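Local coordinates for protein beta-glucosidase (Chaetomella raphigera, PDB 6JXG) that probably hydrolyses terminal, non-reducing beta-D-glucosyl residues to release beta-D-glucose, as a secreted family 3 glycoside hydrolase of cellulose breakdown, at residues A[95-107]-A[292-306]. Numbering follows the deposited sequence.
Sequences GQEAKALGINVQL and WYFVGQDQGYPAVTW
Gly-102 and Pro-302 bring the two backbones closest, their CA atoms 4.5 Å apart, where the loop 295-306 runs past the end of helix 84-100. Gly-102 closes that helix in a Schellman motif with positive phi; a side chain on it would run into the carbonyl oxygens of Pro-302 and Ala-303. Tyr-301 lies at the centre of the contact. Its OH donates to Ile-103 O at 2.6 Å, the donor tilted 29° from the carbonyl plane, while the CG of Gln-297 lies over one ring face and the CD of Pro-302 over the opposite one, both toward the rim. The aliphatic chain of Lys-99 runs obliquely past the ring, CD 3.6 Å from Tyr-301 CE2, with CG anti to the backbone N (chi1 169°), which starts the chain toward the ring. A leucine in place of Tyr-301 would probably leave Ile-103 O without this hydroxyl donor and open a gap between Gln-297 and Pro-302. On one flank, the extended side chain of Gln-297 sends NE2 to Asn-104 O (3.0 Å), nearly straight at 173° and on a lone pair; the same nitrogen also reaches Gly-149 O. Toward the other end, Trp-306 NE1 donates in the carbonyl plane to Leu-101 O (2.9 Å), and the ring edge meets Ile-103, with CZ2 3.8 Å from CG1. A water donates to both Ala-100 O and Ala-303 O, bridging the backbones. Three side chains of the loop thus grip three carbonyls, of Leu-101, Ile-103 and Asn-104, in the helix-to-strand turn. Strand 105-106 then pairs in parallel with 55-57 and 151-157, so the contact packs the segment following helix 278-294 against an alpha-to-beta turn of the TIM-barrel-type N-terminal domain of family 3 glycoside hydrolases.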
ATOM      1  N   GLY A  95      10.558  -8.288   6.480  1.00 11.44           N
ATOM      2  CA  GLY A  95      10.443  -9.604   7.090  1.00 10.95           C
ATOM      3  C   GLY A  95      11.719 -10.076   7.772  1.00 10.58           C
ATOM      4  O   GLY A  95      11.643 -10.747   8.841  1.00 10.70           O
ATOM      5  N   GLN A  96      12.865  -9.763   7.186  1.00 10.76           N
ATOM      6  CA  GLN A  96      14.154  -9.998   7.901  1.00 11.21           C
ATOM      7  C   GLN A  96      14.255  -9.369   9.273  1.00 11.74           C
ATOM      8  O   GLN A  96      14.658 -10.040  10.295  1.00 10.33           O
ATOM      9  CB  GLN A  96      15.343  -9.592   7.038  1.00 11.81           C
ATOM     10  CG  GLN A  96      15.539 -10.569   5.891  1.00 12.49           C
ATOM     11  CD  GLN A  96      16.534 -10.097   4.902  1.00 14.31           C
ATOM     12  OE1 GLN A  96      16.871  -8.898   4.830  1.00 15.59           O
ATOM     13  NE2 GLN A  96      17.019 -11.043   4.097  1.00 15.39           N
ATOM     14  N   GLU A  97      13.837  -8.106   9.354  1.00 11.24           N
ATOM     15  CA  GLU A  97      13.821  -7.436  10.640  1.00 10.90           C
ATOM     16  C   GLU A  97      12.816  -8.094  11.649  1.00 10.96           C
ATOM     17  O   GLU A  97      13.115  -8.227  12.852  1.00 11.66           O
ATOM     18  CB  GLU A  97      13.573  -5.924  10.504  1.00 10.36           C
ATOM     19  CG  GLU A  97      14.659  -5.243   9.705  1.00 10.21           C
ATOM     20  CD  GLU A  97      14.734  -3.716   9.761  1.00 10.75           C
ATOM     21  OE1 GLU A  97      13.984  -3.018  10.501  1.00 10.51           O
ATOM     22  OE2 GLU A  97      15.593  -3.205   8.956  1.00 11.02           O
ATOM     23  N   ALA A  98      11.597  -8.373  11.174  1.00 11.56           N
ATOM     24  CA  ALA A  98      10.539  -8.942  11.988  1.00 11.32           C
ATOM     25  C   ALA A  98      11.068 -10.297  12.591  1.00 12.75           C
ATOM     26  O   ALA A  98      11.010 -10.529  13.829  1.00 11.28           O
ATOM     27  CB  ALA A  98       9.301  -9.154  11.137  1.00 11.19           C
ATOM     28  N   LYS A  99      11.572 -11.192  11.733  1.00 13.43           N
ATOM     29  CA  LYS A  99      12.073 -12.479  12.201  1.00 12.89           C
ATOM     30  C   LYS A  99      13.172 -12.315  13.251  1.00 13.26           C
ATOM     31  O   LYS A  99      13.193 -13.026  14.282  1.00 13.64           O
ATOM     32  CB  LYS A  99      12.600 -13.331  11.024  1.00 14.70           C
ATOM     33  CG  LYS A  99      13.377 -14.565  11.518  1.00 15.81           C
ATOM     34  CD  LYS A  99      13.382 -15.732  10.521  1.00 17.91           C
ATOM     35  CE  LYS A  99      14.225 -16.914  11.090  1.00 19.25           C
ATOM     36  NZ  LYS A  99      14.993 -17.674  10.014  1.00 19.90           N
ATOM     37  N   ALA A 100      14.107 -11.414  12.960  1.00 12.01           N
ATOM     38  CA  ALA A 100      15.272 -11.240  13.819  1.00 12.93           C
ATOM     39  C   ALA A 100      14.844 -10.768  15.238  1.00 12.71           C
ATOM     40  O   ALA A 100      15.527 -11.046  16.214  1.00 12.85           O
ATOM     41  CB  ALA A 100      16.264 -10.295  13.162  1.00 12.21           C
ATOM     42  N   LEU A 101      13.720 -10.033  15.329  1.00 11.65           N
ATOM     43  CA  LEU A 101      13.088  -9.649  16.572  1.00 11.55           C
ATOM     44  C   LEU A 101      12.145 -10.679  17.212  1.00 12.63           C
ATOM     45  O   LEU A 101      11.569 -10.397  18.246  1.00 12.90           O
ATOM     46  CB  LEU A 101      12.277  -8.376  16.294  1.00 12.80           C
ATOM     47  CG  LEU A 101      13.178  -7.158  15.988  1.00 12.58           C
ATOM     48  CD1 LEU A 101      12.353  -5.911  15.640  1.00 13.47           C
ATOM     49  CD2 LEU A 101      14.163  -6.801  17.080  1.00 13.29           C
ATOM     50  N   GLY A 102      11.910 -11.813  16.552  1.00 11.42           N
ATOM     51  CA  GLY A 102      11.093 -12.873  17.061  1.00 12.30           C
ATOM     52  C   GLY A 102       9.616 -12.579  16.811  1.00 12.67           C
ATOM     53  O   GLY A 102       8.763 -13.214  17.368  1.00 11.54           O
ATOM     54  N   ILE A 103       9.331 -11.644  15.914  1.00 12.15           N
ATOM     55  CA  ILE A 103       7.928 -11.344  15.546  1.00 13.17           C
ATOM     56  C   ILE A 103       7.370 -12.467  14.716  1.00 12.46           C
ATOM     57  O   ILE A 103       7.917 -12.828  13.654  1.00 15.37           O
ATOM     58  CB  ILE A 103       7.824  -9.983  14.835  1.00 11.95           C
ATOM     59  CG1 ILE A 103       8.225  -8.905  15.810  1.00 13.12           C
ATOM     60  CG2 ILE A 103       6.398  -9.736  14.283  1.00 12.01           C
ATOM     61  CD1 ILE A 103       8.365  -7.540  15.254  1.00 13.56           C
ATOM     62  N   ASN A 104       6.252 -13.060  15.164  1.00 12.02           N
ATOM     63  CA  ASN A 104       5.663 -14.120  14.374  1.00 10.80           C
ATOM     64  C   ASN A 104       4.830 -13.637  13.150  1.00 11.39           C
ATOM     65  O   ASN A 104       4.957 -14.201  12.036  1.00 11.28           O
ATOM     66  CB  ASN A 104       4.827 -15.094  15.206  1.00 11.23           C
ATOM     67  CG  ASN A 104       5.690 -15.909  16.203  1.00 11.49           C
ATOM     68  OD1 ASN A 104       6.372 -16.946  15.851  1.00 13.93           O
ATOM     69  ND2 ASN A 104       5.731 -15.426  17.378  1.00  9.26           N
ATOM     70  N   VAL A 105       3.987 -12.642  13.405  1.00 11.02           N
ATOM     71  CA  VAL A 105       3.051 -12.100  12.414  1.00 10.83           C
ATOM     72  C   VAL A 105       3.316 -10.613  12.335  1.00  9.95           C
ATOM     73  O   VAL A 105       3.172  -9.903  13.343  1.00  9.57           O
ATOM     74  CB  VAL A 105       1.591 -12.363  12.817  1.00 10.68           C
ATOM     75  CG1 VAL A 105       0.660 -11.857  11.711  1.00 10.64           C
ATOM     76  CG2 VAL A 105       1.430 -13.880  13.057  1.00 11.66           C
ATOM     77  N   GLN A 106       3.703 -10.165  11.155  1.00 10.40           N
ATOM     78  CA  GLN A 106       3.899  -8.745  10.870  1.00 10.39           C
ATOM     79  C   GLN A 106       2.626  -8.223  10.222  1.00 10.49           C
ATOM     80  O   GLN A 106       2.208  -8.752   9.178  1.00 10.37           O
ATOM     81  CB  GLN A 106       5.100  -8.545   9.961  1.00 11.14           C
ATOM     82  CG  GLN A 106       5.561  -7.107   9.850  1.00 10.81           C
ATOM     83  CD  GLN A 106       5.992  -6.484  11.149  1.00 10.66           C
ATOM     84  OE1 GLN A 106       6.442  -7.157  12.085  1.00 10.70           O
ATOM     85  NE2 GLN A 106       5.917  -5.159  11.203  1.00  9.53           N
ATOM     86  N   LEU A 107       2.064  -7.129  10.778  1.00  9.91           N
ATOM     87  CA  LEU A 107       0.695  -6.737  10.415  1.00 10.14           C
ATOM     88  C   LEU A 107       0.720  -5.840   9.170  1.00 10.46           C
ATOM     89  O   LEU A 107       0.561  -4.609   9.267  1.00 11.30           O
ATOM     90  CB  LEU A 107      -0.006  -6.065  11.635  1.00 10.01           C
ATOM     91  CG  LEU A 107      -0.160  -7.047  12.817  1.00  9.69           C
ATOM     92  CD1 LEU A 107      -0.721  -6.313  14.006  1.00  9.57           C
ATOM     93  CD2 LEU A 107      -1.003  -8.278  12.484  1.00  9.86           C
ATOM     94  N   TRP A 292       1.775 -21.062  10.912  1.00 11.77           N
ATOM     95  CA  TRP A 292       3.027 -21.201  11.688  1.00 12.17           C
ATOM     96  C   TRP A 292       4.011 -22.182  11.062  1.00 11.70           C
ATOM     97  O   TRP A 292       5.193 -21.838  10.795  1.00 10.29           O
ATOM     98  CB  TRP A 292       2.670 -21.599  13.134  1.00 12.43           C
ATOM     99  CG  TRP A 292       3.790 -21.629  14.135  1.00 13.42           C
ATOM    100  CD1 TRP A 292       4.552 -20.575  14.516  1.00 13.24           C
ATOM    101  CD2 TRP A 292       4.216 -22.741  14.936  1.00 13.40           C
ATOM    102  NE1 TRP A 292       5.444 -20.961  15.480  1.00 14.83           N
ATOM    103  CE2 TRP A 292       5.238 -22.276  15.768  1.00 13.87           C
ATOM    104  CE3 TRP A 292       3.765 -24.056  15.097  1.00 13.99           C
ATOM    105  CZ2 TRP A 292       5.870 -23.053  16.656  1.00 13.71           C
ATOM    106  CZ3 TRP A 292       4.421 -24.845  16.000  1.00 14.67           C
ATOM    107  CH2 TRP A 292       5.464 -24.326  16.772  1.00 14.63           C
ATOM    108  N   TYR A 293       3.507 -23.382  10.798  1.00 11.19           N
ATOM    109  CA  TYR A 293       4.309 -24.419  10.145  1.00 12.74           C
ATOM    110  C   TYR A 293       4.609 -24.056   8.706  1.00 13.23           C
ATOM    111  O   TYR A 293       5.709 -24.319   8.238  1.00 14.68           O
ATOM    112  CB  TYR A 293       3.592 -25.748  10.142  1.00 11.85           C
ATOM    113  CG  TYR A 293       3.529 -26.440  11.474  1.00 11.78           C
ATOM    114  CD1 TYR A 293       4.696 -26.840  12.094  1.00 11.78           C
ATOM    115  CD2 TYR A 293       2.332 -26.729  12.097  1.00 11.88           C
ATOM    116  CE1 TYR A 293       4.689 -27.476  13.291  1.00 12.85           C
ATOM    117  CE2 TYR A 293       2.317 -27.401  13.330  1.00 12.91           C
ATOM    118  CZ  TYR A 293       3.534 -27.767  13.895  1.00 14.64           C
ATOM    119  OH  TYR A 293       3.623 -28.390  15.135  1.00 16.72           O
ATOM    120  N   PHE A 294       3.634 -23.455   8.002  1.00 13.82           N
ATOM    121  CA  PHE A 294       3.811 -23.106   6.578  1.00 14.13           C
ATOM    122  C   PHE A 294       5.019 -22.226   6.298  1.00 13.59           C
ATOM    123  O   PHE A 294       5.788 -22.518   5.409  1.00 12.68           O
ATOM    124  CB  PHE A 294       2.540 -22.447   5.989  1.00 13.45           C
ATOM    125  CG  PHE A 294       2.660 -22.146   4.527  1.00 13.45           C
ATOM    126  CD1 PHE A 294       3.153 -20.927   4.087  1.00 13.98           C
ATOM    127  CD2 PHE A 294       2.370 -23.108   3.611  1.00 14.53           C
ATOM    128  CE1 PHE A 294       3.335 -20.646   2.730  1.00 13.18           C
ATOM    129  CE2 PHE A 294       2.470 -22.834   2.244  1.00 14.82           C
ATOM    130  CZ  PHE A 294       2.988 -21.570   1.812  1.00 14.88           C
ATOM    131  N   VAL A 295       5.219 -21.191   7.085  1.00 15.31           N
ATOM    132  CA  VAL A 295       6.423 -20.382   6.968  1.00 16.04           C
ATOM    133  C   VAL A 295       7.642 -20.888   7.768  1.00 16.03           C
ATOM    134  O   VAL A 295       8.649 -20.215   7.739  1.00 17.29           O
ATOM    135  CB  VAL A 295       6.183 -18.872   7.237  1.00 18.49           C
ATOM    136  CG1 VAL A 295       4.916 -18.410   6.532  1.00 18.71           C
ATOM    137  CG2 VAL A 295       6.092 -18.547   8.676  1.00 19.22           C
ATOM    138  N   GLY A 296       7.524 -22.044   8.441  1.00 14.68           N
ATOM    139  CA  GLY A 296       8.641 -22.723   9.124  1.00 14.93           C
ATOM    140  C   GLY A 296       9.049 -22.130  10.457  1.00 13.99           C
ATOM    141  O   GLY A 296      10.220 -22.253  10.860  1.00 12.93           O
ATOM    142  N   GLN A 297       8.129 -21.533  11.186  1.00 12.88           N
ATOM    143  CA  GLN A 297       8.504 -20.889  12.423  1.00 13.39           C
ATOM    144  C   GLN A 297       8.654 -21.861  13.646  1.00 14.12           C
ATOM    145  O   GLN A 297       9.002 -21.433  14.775  1.00 14.15           O
ATOM    146  CB  GLN A 297       7.536 -19.788  12.808  1.00 14.29           C
ATOM    147  CG  GLN A 297       7.572 -18.633  11.812  1.00 14.16           C
ATOM    148  CD  GLN A 297       6.677 -17.507  12.176  1.00 12.80           C
ATOM    149  OE1 GLN A 297       5.814 -17.610  13.035  1.00 12.94           O
ATOM    150  NE2 GLN A 297       6.857 -16.423  11.485  1.00 13.65           N
ATOM    151  N   ASP A 298       8.345 -23.122  13.418  1.00 16.71           N
ATOM    152  CA  ASP A 298       8.312 -24.108  14.480  1.00 16.65           C
ATOM    153  C   ASP A 298       9.683 -24.601  14.831  1.00 22.37           C
ATOM    154  O   ASP A 298       9.809 -25.254  15.886  1.00 20.08           O
ATOM    155  CB  ASP A 298       7.455 -25.325  14.058  1.00 16.70           C
ATOM    156  CG  ASP A 298       7.928 -25.947  12.835  1.00 16.61           C
ATOM    157  OD1 ASP A 298       8.177 -27.171  12.844  1.00 16.59           O
ATOM    158  OD2 ASP A 298       8.064 -25.240  11.816  1.00 16.43           O
ATOM    159  N   GLN A 299      10.679 -24.337  13.976  1.00 23.71           N
ATOM    160  CA  GLN A 299      12.082 -24.692  14.262  1.00 30.92           C
ATOM    161  C   GLN A 299      12.939 -23.442  14.203  1.00 26.25           C
ATOM    162  O   GLN A 299      12.995 -22.804  13.146  1.00 26.75           O
ATOM    163  CB  GLN A 299      12.714 -25.666  13.230  1.00 36.41           C
ATOM    164  CG  GLN A 299      11.819 -26.587  12.374  1.00 48.96           C
ATOM    165  CD  GLN A 299      11.550 -26.105  10.915  1.00 53.55           C
ATOM    166  OE1 GLN A 299      11.594 -24.901  10.602  1.00 54.88           O
ATOM    167  NE2 GLN A 299      11.241 -27.060  10.030  1.00 54.66           N
ATOM    168  N   GLY A 300      13.599 -23.120  15.303  1.00 23.82           N
ATOM    169  CA  GLY A 300      14.748 -22.225  15.274  1.00 25.52           C
ATOM    170  C   GLY A 300      14.370 -20.759  15.063  1.00 24.64           C
ATOM    171  O   GLY A 300      15.197 -19.965  14.582  1.00 26.66           O
ATOM    172  N   TYR A 301      13.169 -20.379  15.465  1.00 18.90           N
ATOM    173  CA  TYR A 301      12.804 -18.951  15.424  1.00 17.91           C
ATOM    174  C   TYR A 301      13.361 -18.161  16.586  1.00 18.02           C
ATOM    175  O   TYR A 301      13.312 -18.619  17.763  1.00 17.55           O
ATOM    176  CB  TYR A 301      11.272 -18.818  15.409  1.00 16.89           C
ATOM    177  CG  TYR A 301      10.778 -17.680  14.558  1.00 14.02           C
ATOM    178  CD1 TYR A 301      10.164 -16.602  15.134  1.00 13.02           C
ATOM    179  CD2 TYR A 301      10.893 -17.719  13.185  1.00 13.63           C
ATOM    180  CE1 TYR A 301       9.686 -15.558  14.379  1.00 13.95           C
ATOM    181  CE2 TYR A 301      10.463 -16.646  12.415  1.00 13.49           C
ATOM    182  CZ  TYR A 301       9.811 -15.596  13.028  1.00 13.15           C
ATOM    183  OH  TYR A 301       9.361 -14.545  12.318  1.00 12.31           O
ATOM    184  N   PRO A 302      13.810 -16.924  16.336  1.00 16.45           N
ATOM    185  CA  PRO A 302      14.202 -16.072  17.492  1.00 16.33           C
ATOM    186  C   PRO A 302      13.108 -15.767  18.536  1.00 17.42           C
ATOM    187  O   PRO A 302      11.911 -15.838  18.231  1.00 18.63           O
ATOM    188  CB  PRO A 302      14.697 -14.794  16.841  1.00 16.73           C
ATOM    189  CG  PRO A 302      15.156 -15.250  15.477  1.00 16.08           C
ATOM    190  CD  PRO A 302      14.166 -16.309  15.053  1.00 16.27           C
ATOM    191  N   ALA A 303      13.562 -15.447  19.737  1.00 17.12           N
ATOM    192  CA  ALA A 303      12.709 -15.093  20.884  1.00 18.64           C
ATOM    193  C   ALA A 303      12.511 -13.585  20.908  1.00 15.94           C
ATOM    194  O   ALA A 303      13.304 -12.892  20.368  1.00 14.31           O
ATOM    195  CB  ALA A 303      13.458 -15.493  22.165  1.00 19.36           C
ATOM    196  N   VAL A 304      11.423 -13.083  21.508  1.00 15.61           N
ATOM    197  CA  VAL A 304      11.230 -11.659  21.720  1.00 14.84           C
ATOM    198  C   VAL A 304      11.960 -11.291  23.010  1.00 15.87           C
ATOM    199  O   VAL A 304      11.671 -11.910  24.035  1.00 17.60           O
ATOM    200  CB  VAL A 304       9.720 -11.372  21.849  1.00 14.57           C
ATOM    201  CG1 VAL A 304       9.469  -9.963  22.351  1.00 13.38           C
ATOM    202  CG2 VAL A 304       9.077 -11.605  20.462  1.00 14.73           C
ATOM    203  N   THR A 305      12.868 -10.306  22.979  1.00 15.36           N
ATOM    204  CA  THR A 305      13.597  -9.848  24.197  1.00 14.95           C
ATOM    205  C   THR A 305      13.372  -8.372  24.462  1.00 15.44           C
ATOM    206  O   THR A 305      14.092  -7.698  25.196  1.00 16.00           O
ATOM    207  CB  THR A 305      15.109 -10.174  24.067  1.00 16.70           C
ATOM    208  OG1 THR A 305      15.719  -9.348  23.068  1.00 17.95           O
ATOM    209  CG2 THR A 305      15.303 -11.699  23.660  1.00 15.79           C
ATOM    210  N   TRP A 306      12.334  -7.824  23.838  1.00 14.77           N
ATOM    211  CA  TRP A 306      12.057  -6.425  23.922  1.00 13.53           C
ATOM    212  C   TRP A 306      10.554  -6.231  24.320  1.00 13.39           C
ATOM    213  O   TRP A 306       9.774  -7.210  24.374  1.00 12.04           O
ATOM    214  CB  TRP A 306      12.283  -5.711  22.566  1.00 13.72           C
ATOM    215  CG  TRP A 306      11.728  -6.442  21.439  1.00 12.69           C
ATOM    216  CD1 TRP A 306      12.341  -7.367  20.747  1.00 13.29           C
ATOM    217  CD2 TRP A 306      10.398  -6.362  20.927  1.00 12.96           C
ATOM    218  NE1 TRP A 306      11.520  -7.911  19.815  1.00 13.22           N
ATOM    219  CE2 TRP A 306      10.304  -7.284  19.899  1.00 12.23           C
ATOM    220  CE3 TRP A 306       9.270  -5.589  21.246  1.00 12.71           C
ATOM    221  CZ2 TRP A 306       9.138  -7.491  19.194  1.00 12.38           C
ATOM    222  CZ3 TRP A 306       8.086  -5.800  20.502  1.00 11.51           C
ATOM    223  CH2 TRP A 306       8.055  -6.663  19.469  1.00 10.85           C
TER
HETATM  224  O   HOH W   1      15.210 -11.521  18.810  1.00 19.06           O